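Local coordinates for ribosomal protein S2-related protein (Deinococcus radiodurans, PDB 2JH3), which binds a [4Fe-4S] cluster and may act as a CbiX-type sirohydrochlorin ferrochelatase, at residues A2-V7 with P40-L45; R56-T61 with R86-G91; Y64-V69 with G107-Y112; V96-V101 with Y112-G117; Q275-A280 with V375-Y380. All coordinates share one frame; numbering follows the deposited sequence.

Interaction 1 of 5, residues A2-V7 with P40-L45; sequences ALRSLV and PYDEVL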
# COMPACT_ATOMS: atom_id res chain seq x y z
N ALA A 2 5.71 9.15 -44.73
CA ALA A 2 7.00 8.67 -44.23
C ALA A 2 6.96 8.89 -42.71
O ALA A 2 7.21 10.01 -42.25
CB ALA A 2 8.12 9.52 -44.88
N LEU A 3 6.62 7.86 -41.95
CA LEU A 3 6.24 8.08 -40.53
C LEU A 3 7.36 7.59 -39.61
O LEU A 3 7.94 6.54 -39.84
CB LEU A 3 4.92 7.38 -40.23
CG LEU A 3 3.65 7.95 -40.91
CD1 LEU A 3 2.61 6.87 -41.04
CD2 LEU A 3 3.06 9.11 -40.17
N ARG A 4 7.72 8.39 -38.61
CA ARG A 4 8.73 7.93 -37.68
C ARG A 4 8.58 8.35 -36.22
O ARG A 4 8.04 9.40 -35.92
CB ARG A 4 10.14 8.22 -38.19
CG ARG A 4 10.47 9.63 -38.61
CD ARG A 4 12.01 9.75 -38.87
NE ARG A 4 12.52 9.21 -40.14
CZ ARG A 4 13.75 8.66 -40.33
NH1 ARG A 4 14.63 8.48 -39.33
NH2 ARG A 4 14.09 8.21 -41.56
N SER A 5 9.05 7.48 -35.33
CA SER A 5 8.94 7.69 -33.88
C SER A 5 10.33 7.97 -33.27
O SER A 5 11.35 7.36 -33.62
CB SER A 5 8.34 6.43 -33.14
OG SER A 5 7.15 5.91 -33.75
N LEU A 6 10.35 8.85 -32.29
CA LEU A 6 11.60 9.11 -31.54
C LEU A 6 11.32 8.62 -30.13
O LEU A 6 10.28 8.91 -29.59
CB LEU A 6 11.85 10.60 -31.54
CG LEU A 6 13.05 11.08 -30.72
CD1 LEU A 6 14.38 10.43 -31.22
CD2 LEU A 6 13.08 12.56 -30.88
N VAL A 7 12.21 7.83 -29.58
CA VAL A 7 12.13 7.36 -28.22
C VAL A 7 13.32 7.89 -27.44
O VAL A 7 14.46 7.67 -27.82
CB VAL A 7 12.19 5.87 -28.17
CG1 VAL A 7 12.32 5.37 -26.74
CG2 VAL A 7 10.96 5.28 -28.88
N PRO A 40 11.13 16.47 -37.38
CA PRO A 40 11.24 15.31 -38.27
C PRO A 40 10.75 13.95 -37.70
O PRO A 40 11.16 12.88 -38.21
CB PRO A 40 12.74 15.21 -38.54
CG PRO A 40 13.39 15.97 -37.48
CD PRO A 40 12.42 16.82 -36.78
N TYR A 41 9.85 13.99 -36.71
CA TYR A 41 9.32 12.78 -36.04
C TYR A 41 7.87 13.00 -35.83
O TYR A 41 7.46 14.12 -35.54
CB TYR A 41 10.06 12.57 -34.71
CG TYR A 41 11.48 12.19 -34.97
CD1 TYR A 41 12.51 13.13 -34.94
CD2 TYR A 41 11.77 10.90 -35.35
CE1 TYR A 41 13.81 12.75 -35.27
CE2 TYR A 41 13.05 10.52 -35.63
CZ TYR A 41 14.04 11.44 -35.65
OH TYR A 41 15.29 10.94 -35.97
N ASP A 42 7.08 11.94 -35.96
CA ASP A 42 5.62 12.05 -35.78
C ASP A 42 5.10 11.80 -34.35
O ASP A 42 3.91 12.02 -34.10
CB ASP A 42 4.93 11.10 -36.74
CG ASP A 42 5.37 11.40 -38.18
OD1 ASP A 42 4.80 12.37 -38.70
OD2 ASP A 42 6.36 10.77 -38.65
N GLU A 43 5.99 11.35 -33.46
CA GLU A 43 5.73 11.19 -32.06
C GLU A 43 7.06 11.14 -31.30
O GLU A 43 8.12 10.85 -31.90
CB GLU A 43 4.92 9.90 -31.79
CG GLU A 43 5.73 8.62 -31.79
CD GLU A 43 4.91 7.43 -31.46
OE1 GLU A 43 3.82 7.60 -30.87
OE2 GLU A 43 5.33 6.32 -31.80
N VAL A 44 6.98 11.46 -30.00
CA VAL A 44 8.13 11.42 -29.07
C VAL A 44 7.66 10.68 -27.83
O VAL A 44 6.65 11.03 -27.18
CB VAL A 44 8.66 12.82 -28.73
CG1 VAL A 44 9.87 12.75 -27.86
CG2 VAL A 44 8.96 13.62 -30.01
N LEU A 45 8.33 9.58 -27.56
CA LEU A 45 8.00 8.73 -26.44
C LEU A 45 9.17 8.69 -25.44
O LEU A 45 10.33 9.10 -25.76
CB LEU A 45 7.65 7.34 -26.95
CG LEU A 45 6.39 7.29 -27.86
CD1 LEU A 45 6.10 5.87 -28.23
CD2 LEU A 45 5.10 7.88 -27.28
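Strands 5-7 and 43-45 run parallel, 4.7 Å apart at closest approach, and are buried, whereas the loop end holds exposed Asp42 and partly exposed Leu3 and Arg4. In the buried part Leu6 N donates to Glu43 O at 3.0 Å, and Leu45 N reaches Leu6 O nearly along the C=O axis at 2.9 Å. Leu6 sets its CB over one face of the Tyr41 ring, 4.1 Å from the centroid and 24° off the normal, a CH-pi contact. Ser5 OG donates to the anti lone pair of Glu43 OE2 (2.7 Å), which an otherwise extended Glu43 chain delivers from a crowded chi1 of 79°. An alanine here removes the carboxylate that Ser5, Ala63 N and Arg365 share, and would probably leave the buried Ser5 hydroxyl short of a partner and this edge less firmly held. At the exposed end Asp42 OD2 accepts from Arg4 N at 2.7 Å while Asp42 N donates to Arg4 O; Arg4 CD lies obliquely against Tyr41. The two strands belong to the beta-alpha-beta unit in which helix 18-35 connects them, its Leu30 touching Leu6; helix 253-262 sets Ala261 against Leu6 and Tyr41, and strand 66-71 flanks strand 5-10.

Interaction 2 of 5, residues R56-T61 with R86-G91; sequences RQVLRT and RELGLG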
# COMPACT_ATOMS: atom_id res chain seq x y z
N ARG A 56 11.65 -2.61 -21.29
CA ARG A 56 10.94 -3.78 -21.80
C ARG A 56 9.59 -3.47 -22.42
O ARG A 56 9.00 -4.35 -23.05
CB ARG A 56 10.74 -4.83 -20.68
CG ARG A 56 12.06 -5.25 -19.92
CD ARG A 56 13.03 -6.03 -20.84
NE ARG A 56 12.52 -7.35 -21.20
CZ ARG A 56 13.12 -8.24 -21.98
NH1 ARG A 56 14.22 -7.93 -22.62
NH2 ARG A 56 12.59 -9.44 -22.14
N GLN A 57 9.08 -2.28 -22.19
CA GLN A 57 7.74 -1.89 -22.59
C GLN A 57 7.79 -0.94 -23.76
O GLN A 57 6.92 -0.93 -24.62
CB GLN A 57 7.07 -1.17 -21.39
CG GLN A 57 7.02 -1.98 -20.11
CD GLN A 57 6.24 -1.20 -19.05
OE1 GLN A 57 6.46 0.03 -18.91
NE2 GLN A 57 5.26 -1.84 -18.42
N VAL A 58 8.79 -0.06 -23.78
CA VAL A 58 8.73 1.13 -24.65
C VAL A 58 8.54 0.81 -26.15
O VAL A 58 7.76 1.47 -26.81
CB VAL A 58 9.94 2.08 -24.43
CG1 VAL A 58 11.22 1.48 -24.98
CG2 VAL A 58 9.60 3.44 -25.01
N LEU A 59 9.13 -0.26 -26.67
CA LEU A 59 9.02 -0.50 -28.11
C LEU A 59 7.63 -0.97 -28.56
O LEU A 59 7.19 -0.71 -29.68
CB LEU A 59 10.10 -1.48 -28.59
CG LEU A 59 11.51 -0.85 -28.70
CD1 LEU A 59 12.51 -1.85 -29.27
CD2 LEU A 59 11.46 0.41 -29.54
N ARG A 60 6.91 -1.59 -27.63
CA ARG A 60 5.51 -2.01 -27.86
C ARG A 60 4.56 -0.81 -27.84
O ARG A 60 3.45 -0.87 -28.31
CB ARG A 60 5.14 -3.06 -26.77
CG ARG A 60 4.35 -2.45 -25.65
CD ARG A 60 3.73 -3.48 -24.71
NE ARG A 60 4.60 -3.79 -23.58
CZ ARG A 60 5.25 -4.94 -23.41
NH1 ARG A 60 5.13 -5.93 -24.30
NH2 ARG A 60 6.01 -5.11 -22.31
N THR A 61 5.02 0.32 -27.30
CA THR A 61 4.22 1.49 -27.31
C THR A 61 4.38 2.37 -28.55
O THR A 61 3.68 3.36 -28.67
CB THR A 61 4.44 2.36 -26.06
OG1 THR A 61 5.64 3.11 -26.16
CG2 THR A 61 4.46 1.50 -24.79
N ARG A 86 20.75 -4.53 -23.82
CA ARG A 86 20.28 -5.82 -23.27
C ARG A 86 18.81 -5.79 -22.85
O ARG A 86 18.09 -6.72 -23.09
CB ARG A 86 21.10 -6.10 -22.04
CG ARG A 86 21.08 -7.39 -21.44
CD ARG A 86 22.04 -7.26 -20.22
NE ARG A 86 21.31 -6.63 -19.15
CZ ARG A 86 21.76 -6.13 -18.00
NH1 ARG A 86 23.06 -6.06 -17.68
NH2 ARG A 86 20.80 -5.67 -17.16
N GLU A 87 18.37 -4.73 -22.18
CA GLU A 87 16.99 -4.65 -21.75
C GLU A 87 16.05 -4.36 -22.94
O GLU A 87 14.95 -4.93 -23.07
CB GLU A 87 16.88 -3.60 -20.69
CG GLU A 87 17.66 -3.96 -19.42
CD GLU A 87 17.06 -5.20 -18.71
OE1 GLU A 87 15.87 -5.15 -18.31
OE2 GLU A 87 17.76 -6.20 -18.54
N LEU A 88 16.51 -3.50 -23.83
CA LEU A 88 15.77 -3.24 -25.05
C LEU A 88 15.72 -4.44 -25.96
O LEU A 88 14.89 -4.47 -26.84
CB LEU A 88 16.39 -2.07 -25.81
CG LEU A 88 15.99 -0.61 -25.67
CD1 LEU A 88 14.61 -0.24 -25.13
CD2 LEU A 88 17.08 0.27 -25.04
N GLY A 89 16.64 -5.39 -25.81
CA GLY A 89 16.67 -6.57 -26.69
C GLY A 89 17.38 -6.35 -28.00
O GLY A 89 17.01 -6.95 -29.03
N LEU A 90 18.40 -5.50 -28.01
CA LEU A 90 19.03 -5.08 -29.27
C LEU A 90 20.10 -6.01 -29.80
O LEU A 90 20.47 -5.90 -30.98
CB LEU A 90 19.62 -3.65 -29.15
CG LEU A 90 18.57 -2.61 -28.89
CD1 LEU A 90 19.23 -1.25 -28.85
CD2 LEU A 90 17.47 -2.69 -29.98
N GLY A 91 20.60 -6.91 -28.96
CA GLY A 91 21.64 -7.88 -29.37
C GLY A 91 22.93 -7.17 -29.71
O GLY A 91 23.44 -7.31 -30.80
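The polar part of this contact rests on one side chain, Arg56. Bent at chi2 and chi3 (-67° and -68°), it curls so that Arg56 NH1 donates to Glu87 O at 3.1 Å, with an N-H...O angle of 156°. The carbonyl lies near the guanidinium plane, whereas the donor stands above the carbonyl plane, so the bond misses a lone pair. Arg56 CD also lies 3.1 Å from Glu87 O. The Glu87 carboxylate is engaged elsewhere, in a salt bridge with Arg398 and a weak one with Arg86, while Arg56 NE is paired with Glu452. An alanine in place of Arg56 removes both the bond to Glu87 O and the salt bridge to Glu452, and would probably leave the loop less firmly held against the end of helix 78-88. Thr61 N and Thr61 OG1 both donate to Val58 O, fixing that turn. Apolar contact is slight: Val58 CG1, in the crowded position between backbone N and carbonyl carbon, meets Leu88 CD1 obliquely at 3.8 Å. Helix 78-88 ends in a Schellman motif with Gly89 as its positive-phi C-prime residue, and the Arg56 side chain lies about 10 Å from the [4Fe-4S] cluster.

Interaction 3 of 5, residues Y64-V69 with G107-Y112; sequences YSDVTV and GRRVRY
Four backbone bonds stitch strand 66-69 to strand 108-112 in parallel register. Arg109 N donates to Ser65 O at 2.8 Å from above the carbonyl plane, whereas Val67 N to Arg109 O and Val69 N to Arg111 O run nearly along the C=O axis. The fourth, Arg111 N to Val67 O, lies in the carbonyl plane. Val67 O is gripped twice, because a water also donates to it at 3.0 Å and in turn accepts from Arg109 NH1 at 2.9 Å. This water therefore joins a sheet carbonyl to the guanidinium edge. Arg109 is extended, CG anti to the backbone N, and lies alongside Asp66 with guanidinium and carboxylate planes only 7° apart; yet Asp66 OD1 and Arg109 NH1 stand 4.2 Å from each other, beyond a salt bridge. Arg111, bent at chi3, runs alongside Thr68 in the same direction and finds acceptors elsewhere: Gly99 O for NE and Ala261 O for NH2. Arg108 NH2 donates to Val62 O. On the face of Val67, Val69 and Val110, opposite that of Asp66, Arg109 and Arg111, Val67 CG1 presses on Val110 CG2 at 3.5 Å, tighter than usual van der Waals contact, and Val69 CG1 meets the Tyr112 ring at its edge. A face of valines and Tyr112 thus backs the ladder, while on the polar face carbonyls and a water meet arginine N-H groups, and the nearby Asp66 charge would probably favour Arg109's position without a direct salt bridge.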
# COMPACT_ATOMS: atom_id res chain seq x y z
N TYR A 64 4.85 3.67 -34.91
CA TYR A 64 5.43 3.55 -36.28
C TYR A 64 6.50 2.51 -36.37
O TYR A 64 6.94 1.95 -35.36
CB TYR A 64 5.94 4.90 -36.75
CG TYR A 64 4.87 5.95 -36.55
CD1 TYR A 64 3.63 5.80 -37.13
CD2 TYR A 64 5.07 7.06 -35.72
CE1 TYR A 64 2.64 6.72 -36.92
CE2 TYR A 64 4.08 7.98 -35.48
CZ TYR A 64 2.87 7.80 -36.11
OH TYR A 64 1.84 8.69 -35.94
N SER A 65 6.87 2.17 -37.60
CA SER A 65 7.70 1.01 -37.89
C SER A 65 9.15 1.40 -38.07
O SER A 65 10.01 0.56 -38.31
CB SER A 65 7.19 0.33 -39.19
OG SER A 65 7.28 1.24 -40.29
N ASP A 66 9.41 2.70 -37.94
CA ASP A 66 10.74 3.30 -37.96
C ASP A 66 10.96 4.06 -36.66
O ASP A 66 10.27 5.03 -36.36
CB ASP A 66 10.86 4.26 -39.14
CG ASP A 66 12.26 4.88 -39.26
OD1 ASP A 66 13.02 4.40 -40.13
OD2 ASP A 66 12.60 5.86 -38.52
N VAL A 67 11.93 3.59 -35.88
CA VAL A 67 12.15 4.18 -34.54
C VAL A 67 13.61 4.53 -34.29
O VAL A 67 14.52 3.80 -34.71
CB VAL A 67 11.56 3.24 -33.43
CG1 VAL A 67 12.29 2.02 -33.34
CG2 VAL A 67 11.55 3.91 -32.03
N THR A 68 13.82 5.69 -33.69
CA THR A 68 15.17 6.14 -33.30
C THR A 68 15.12 6.23 -31.78
O THR A 68 14.19 6.85 -31.22
CB THR A 68 15.52 7.54 -33.92
OG1 THR A 68 15.40 7.47 -35.32
CG2 THR A 68 16.95 7.94 -33.58
N VAL A 69 16.09 5.59 -31.13
CA VAL A 69 16.17 5.55 -29.68
C VAL A 69 17.43 6.31 -29.26
O VAL A 69 18.54 5.86 -29.57
CB VAL A 69 16.24 4.12 -29.17
CG1 VAL A 69 16.33 4.03 -27.69
CG2 VAL A 69 14.98 3.34 -29.65
N GLY A 107 8.14 -5.90 -35.81
CA GLY A 107 8.11 -5.37 -37.19
C GLY A 107 8.97 -4.12 -37.48
O GLY A 107 9.14 -3.71 -38.65
N ARG A 108 9.55 -3.56 -36.44
CA ARG A 108 10.18 -2.25 -36.49
C ARG A 108 11.67 -2.27 -36.84
O ARG A 108 12.41 -3.19 -36.45
CB ARG A 108 10.01 -1.57 -35.14
CG ARG A 108 8.56 -1.57 -34.68
CD ARG A 108 8.40 -0.72 -33.47
NE ARG A 108 7.01 -0.55 -33.02
CZ ARG A 108 6.33 -1.46 -32.32
NH1 ARG A 108 6.87 -2.64 -32.07
NH2 ARG A 108 5.07 -1.21 -31.92
N ARG A 109 12.07 -1.26 -37.62
CA ARG A 109 13.46 -0.88 -37.73
C ARG A 109 13.81 0.12 -36.63
O ARG A 109 13.28 1.21 -36.57
CB ARG A 109 13.68 -0.21 -39.05
CG ARG A 109 15.11 -0.02 -39.38
CD ARG A 109 15.19 0.97 -40.51
NE ARG A 109 16.55 1.16 -41.00
CZ ARG A 109 17.37 2.17 -40.65
NH1 ARG A 109 16.98 3.10 -39.78
NH2 ARG A 109 18.58 2.24 -41.21
N VAL A 110 14.72 -0.29 -35.78
CA VAL A 110 15.16 0.47 -34.64
C VAL A 110 16.62 0.86 -34.86
O VAL A 110 17.46 -0.02 -35.11
CB VAL A 110 15.10 -0.41 -33.36
CG1 VAL A 110 15.39 0.41 -32.12
CG2 VAL A 110 13.75 -1.11 -33.27
N ARG A 111 16.90 2.14 -34.69
CA ARG A 111 18.27 2.68 -34.61
C ARG A 111 18.52 3.24 -33.20
O ARG A 111 17.82 4.14 -32.75
CB ARG A 111 18.43 3.78 -35.66
CG ARG A 111 19.83 4.26 -35.86
CD ARG A 111 19.90 5.15 -37.13
NE ARG A 111 20.52 6.40 -36.74
CZ ARG A 111 19.91 7.57 -36.63
NH1 ARG A 111 18.62 7.73 -36.94
NH2 ARG A 111 20.62 8.59 -36.20
N TYR A 112 19.50 2.66 -32.54
CA TYR A 112 19.96 3.03 -31.21
C TYR A 112 21.20 3.91 -31.35
O TYR A 112 22.22 3.50 -31.92
CB TYR A 112 20.25 1.76 -30.41
CG TYR A 112 20.74 1.96 -28.99
CD1 TYR A 112 19.88 2.40 -27.99
CD2 TYR A 112 22.06 1.71 -28.63
CE1 TYR A 112 20.31 2.55 -26.68
CE2 TYR A 112 22.49 1.87 -27.30
CZ TYR A 112 21.60 2.29 -26.34
OH TYR A 112 21.99 2.50 -25.02
O HOH W 1 15.06 3.83 -37.71

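Interaction 4 of 5, residues V96-V101 with Y112-G117; sequences VPTGGV and YTRPLG
Val101 and Tyr112 form an antiparallel hydrogen-bonded pair at the heart of this contact. Val101 N donates to Tyr112 O and Tyr112 N to Val101 O, both at 2.9 Å and both in the carbonyl plane. Beside them Val96 reaches Tyr112 with both branches: Val96 CG2, anti to its carbonyl carbon, meets the ring at its edge, 4.0 Å from Tyr112 CE2, while CG1 lies against Tyr112 O. Arg114 forms the next layer. Its CG passes 3.2 Å from Val96 O, and a bend at chi3 (70°) carries the guanidinium to Thr98, where Arg114 NH1 donates to Thr98 OG1 at 3.0 Å. The acceptor lies almost in the guanidinium plane, but the N-H...O angle of 140° makes the bond noticeably bent. Farther out, a water accepts from both Gly99 N and Arg114 N, bridging the two backbones. A type II turn from Pro97 to Gly100 presents these groups, closed by Gly100 N to Pro97 O. At Gly100, with phi 92°, a CB would fall 2.7 Å from Tyr112 O, so the close backbone approach depends on its absence. Arg114 NE is salt-bridged to Glu76 and Tyr112 OH bonded to Thr80 O, fixing both side chains from outside. Backbone bonds therefore set the register, while the charge of Arg114 is probably balanced mainly by Glu76, the Thr98 hydroxyl serving as a neutral acceptor that orients the guanidinium.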
# COMPACT_ATOMS: atom_id res chain seq x y z
N VAL A 96 29.04 1.93 -29.31
CA VAL A 96 28.10 2.28 -30.35
C VAL A 96 28.75 3.38 -31.22
O VAL A 96 29.12 4.45 -30.74
CB VAL A 96 26.80 2.86 -29.76
CG1 VAL A 96 25.81 3.30 -30.86
CG2 VAL A 96 26.16 1.84 -28.82
N PRO A 97 28.84 3.14 -32.53
CA PRO A 97 29.49 4.09 -33.41
C PRO A 97 28.60 5.22 -33.74
O PRO A 97 27.39 5.11 -33.58
CB PRO A 97 29.73 3.26 -34.65
CG PRO A 97 28.62 2.28 -34.64
CD PRO A 97 28.41 1.93 -33.24
N THR A 98 29.17 6.33 -34.20
CA THR A 98 28.39 7.48 -34.66
C THR A 98 27.40 6.94 -35.68
O THR A 98 27.74 6.09 -36.46
CB THR A 98 29.31 8.55 -35.32
OG1 THR A 98 30.27 8.99 -34.35
CG2 THR A 98 28.55 9.75 -35.85
N GLY A 99 26.14 7.38 -35.61
CA GLY A 99 25.17 6.86 -36.54
C GLY A 99 24.35 5.64 -36.09
O GLY A 99 23.37 5.25 -36.77
N GLY A 100 24.77 5.01 -34.99
CA GLY A 100 23.93 4.05 -34.28
C GLY A 100 24.07 2.60 -34.68
O GLY A 100 24.85 2.25 -35.51
N VAL A 101 23.36 1.77 -33.93
CA VAL A 101 23.18 0.34 -34.14
C VAL A 101 21.75 0.15 -34.68
O VAL A 101 20.78 0.63 -34.08
CB VAL A 101 23.27 -0.38 -32.80
CG1 VAL A 101 22.90 -1.86 -32.95
CG2 VAL A 101 24.67 -0.28 -32.27
N TYR A 112 19.50 2.66 -32.54
CA TYR A 112 19.96 3.03 -31.21
C TYR A 112 21.20 3.91 -31.35
O TYR A 112 22.22 3.50 -31.92
CB TYR A 112 20.25 1.76 -30.41
CG TYR A 112 20.74 1.96 -28.99
CD1 TYR A 112 19.88 2.40 -27.99
CD2 TYR A 112 22.06 1.71 -28.63
CE1 TYR A 112 20.31 2.55 -26.68
CE2 TYR A 112 22.49 1.87 -27.30
CZ TYR A 112 21.60 2.29 -26.34
OH TYR A 112 21.99 2.50 -25.02
N THR A 113 21.08 5.16 -30.89
CA THR A 113 22.18 6.12 -31.07
C THR A 113 23.18 6.10 -29.88
O THR A 113 22.97 5.45 -28.84
CB THR A 113 21.69 7.57 -31.24
OG1 THR A 113 21.23 8.13 -29.99
CG2 THR A 113 20.55 7.67 -32.25
N ARG A 114 24.26 6.85 -30.08
CA ARG A 114 25.18 7.18 -29.03
C ARG A 114 24.42 8.02 -28.06
O ARG A 114 23.38 8.63 -28.39
CB ARG A 114 26.39 7.92 -29.63
CG ARG A 114 27.21 7.00 -30.46
CD ARG A 114 28.46 7.71 -31.02
NE ARG A 114 29.44 8.02 -29.97
CZ ARG A 114 30.60 8.66 -30.18
NH1 ARG A 114 30.92 9.10 -31.40
NH2 ARG A 114 31.41 8.91 -29.16
N PRO A 115 24.89 8.04 -26.83
CA PRO A 115 24.26 8.86 -25.82
C PRO A 115 24.46 10.35 -25.95
O PRO A 115 25.47 10.82 -26.52
CB PRO A 115 24.87 8.33 -24.54
CG PRO A 115 25.98 7.48 -24.92
CD PRO A 115 26.00 7.23 -26.30
N LEU A 116 23.50 11.09 -25.39
CA LEU A 116 23.50 12.57 -25.37
C LEU A 116 24.87 13.07 -25.02
O LEU A 116 25.43 13.93 -25.70
CB LEU A 116 22.52 13.06 -24.33
CG LEU A 116 22.45 14.56 -24.10
CD1 LEU A 116 22.11 15.21 -25.43
CD2 LEU A 116 21.44 14.92 -23.09
N GLY A 117 25.45 12.47 -23.98
CA GLY A 117 26.73 12.93 -23.45
C GLY A 117 27.86 12.80 -24.44
O GLY A 117 28.84 13.51 -24.32
O HOH W 2 24.85 8.17 -32.86

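Interaction 5 of 5, residues Q275-A280 with V375-Y380; sequences QAHAEA and VIEESY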
# COMPACT_ATOMS: atom_id res chain seq x y z
N GLN A 275 0.58 -2.04 -37.24
CA GLN A 275 -0.86 -2.39 -37.22
C GLN A 275 -1.32 -2.97 -35.94
O GLN A 275 -2.43 -2.73 -35.53
CB GLN A 275 -1.15 -3.37 -38.33
CG GLN A 275 -0.91 -2.74 -39.74
CD GLN A 275 -1.88 -1.65 -40.10
OE1 GLN A 275 -2.99 -1.58 -39.57
NE2 GLN A 275 -1.46 -0.78 -41.02
N ALA A 276 -0.48 -3.73 -35.26
CA ALA A 276 -0.82 -4.25 -33.94
C ALA A 276 -1.06 -3.14 -32.95
O ALA A 276 -2.01 -3.19 -32.16
CB ALA A 276 0.30 -5.16 -33.44
N HIS A 277 -0.09 -2.20 -32.88
CA HIS A 277 -0.28 -1.01 -32.04
C HIS A 277 -1.51 -0.29 -32.49
O HIS A 277 -2.31 0.11 -31.64
CB HIS A 277 0.98 -0.09 -32.02
CG HIS A 277 0.79 1.26 -31.37
ND1 HIS A 277 0.12 2.31 -31.99
CD2 HIS A 277 1.23 1.76 -30.17
CE1 HIS A 277 0.16 3.39 -31.21
NE2 HIS A 277 0.83 3.07 -30.10
N ALA A 278 -1.71 -0.08 -33.80
CA ALA A 278 -2.88 0.67 -34.20
C ALA A 278 -4.21 -0.01 -33.80
O ALA A 278 -5.17 0.66 -33.40
CB ALA A 278 -2.87 0.95 -35.73
N GLU A 279 -4.25 -1.34 -33.87
CA GLU A 279 -5.45 -2.07 -33.44
C GLU A 279 -5.83 -1.84 -31.99
O GLU A 279 -7.00 -1.69 -31.64
CB GLU A 279 -5.22 -3.56 -33.67
CG GLU A 279 -5.25 -3.96 -35.15
CD GLU A 279 -4.99 -5.46 -35.35
OE1 GLU A 279 -5.33 -6.28 -34.49
OE2 GLU A 279 -4.38 -5.77 -36.36
N ALA A 280 -4.82 -1.86 -31.10
CA ALA A 280 -5.07 -1.71 -29.67
C ALA A 280 -5.63 -0.34 -29.38
O ALA A 280 -6.58 -0.19 -28.60
CB ALA A 280 -3.88 -2.00 -28.88
N VAL A 375 -0.23 -0.64 -20.74
CA VAL A 375 -1.40 -1.33 -20.32
C VAL A 375 -2.36 -1.57 -21.50
O VAL A 375 -2.95 -2.61 -21.61
CB VAL A 375 -2.06 -0.58 -19.11
CG1 VAL A 375 -3.41 -1.09 -18.82
CG2 VAL A 375 -1.19 -0.70 -17.86
N ILE A 376 -2.60 -0.57 -22.33
CA ILE A 376 -3.54 -0.74 -23.45
C ILE A 376 -3.11 -1.85 -24.45
O ILE A 376 -3.87 -2.76 -24.76
CB ILE A 376 -3.77 0.64 -24.21
CG1 ILE A 376 -4.62 1.63 -23.38
CG2 ILE A 376 -4.32 0.38 -25.60
CD1 ILE A 376 -5.63 1.13 -22.66
N GLU A 377 -1.85 -1.81 -24.84
CA GLU A 377 -1.25 -2.70 -25.80
C GLU A 377 -1.16 -4.14 -25.26
O GLU A 377 -1.40 -5.11 -25.97
CB GLU A 377 0.17 -2.17 -26.07
CG GLU A 377 0.23 -0.78 -26.79
CD GLU A 377 0.42 0.42 -25.88
OE1 GLU A 377 0.20 0.30 -24.69
OE2 GLU A 377 0.73 1.52 -26.38
N GLU A 378 -0.76 -4.29 -24.01
CA GLU A 378 -0.68 -5.62 -23.34
C GLU A 378 -1.99 -6.24 -23.12
O GLU A 378 -2.16 -7.44 -23.36
CB GLU A 378 0.05 -5.50 -22.02
CG GLU A 378 1.46 -5.28 -22.26
CD GLU A 378 2.27 -5.05 -20.99
OE1 GLU A 378 1.69 -4.80 -19.91
OE2 GLU A 378 3.54 -5.07 -21.09
N SER A 379 -2.95 -5.45 -22.65
CA SER A 379 -4.30 -5.93 -22.46
C SER A 379 -4.93 -6.41 -23.79
O SER A 379 -5.58 -7.49 -23.84
CB SER A 379 -5.15 -4.87 -21.76
OG SER A 379 -4.68 -4.65 -20.40
N TYR A 380 -4.72 -5.62 -24.86
CA TYR A 380 -5.22 -5.92 -26.20
C TYR A 380 -4.64 -7.23 -26.67
O TYR A 380 -5.35 -8.11 -27.17
CB TYR A 380 -4.87 -4.82 -27.19
CG TYR A 380 -5.42 -5.10 -28.56
CD1 TYR A 380 -6.72 -4.83 -28.83
CD2 TYR A 380 -4.61 -5.66 -29.59
CE1 TYR A 380 -7.27 -5.12 -30.10
CE2 TYR A 380 -5.13 -5.93 -30.85
CZ TYR A 380 -6.48 -5.69 -31.09
OH TYR A 380 -7.06 -5.94 -32.35
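Tyr380 lies flat against the side of helix 275-280, and its orientation governs the contact. CG is anti to the backbone N, which extends the ring from helix 375-380 across Ala280 and Glu279. One face receives Ala280 CA, 3.8 Å from the centroid and 21° off the normal, a CH-pi contact displaced toward the rim; Glu279 C sits over the same face. Ala280 CB wedges in at the root of the ring, 3.4 Å from Tyr380 CB. At the far end Tyr380 OH donates to the anti lone pair of Glu279 OE1 at 2.8 Å. The extended Glu279 chain crosses the ring obliquely, carboxylate and ring planes 81° apart, fixing the ring at its tip as well as its base. Ile376 points toward the same alanine, with Ile376 CG2 4.1 Å from Ala280 CB. On another flank His277 and Glu377 run side by side in the same direction; Glu377 OE2 stays 3.8 Å from His277 CD2 and is hydrogen-bonded to Trp281 NE1 instead. The short helix segments cross at 98° with their axes 9.2 Å apart at closest approach, a near-perpendicular helix pair in which a small alanine accommodates an aromatic ring, within the DR2241 stabilising domain.

Interactions 1 and 3, centres 9 Å apart, lie on one mixed sheet ordered 43-48, 5-10, 66-71, 108-112, 101-105; strands 5-10 and 66-71 are neighbours that join them. Interaction 4 lies at the other edge, where strand 101-105 begins beside the end of 108-112, and shares Tyr112 with interaction 3. Interaction 2 packs beside the sheet, its Leu90 against Tyr112, and its segments alternate with those of interaction 3 along the chain. Interaction 1 precedes these, and interaction 5, far later in sequence, belongs to the DR2241 stabilising domain. It nevertheless meets interaction 2 through the Arg60 to Glu378 salt bridge. A loop of the chelatase-like part is thus tied directly to the stabilising domain.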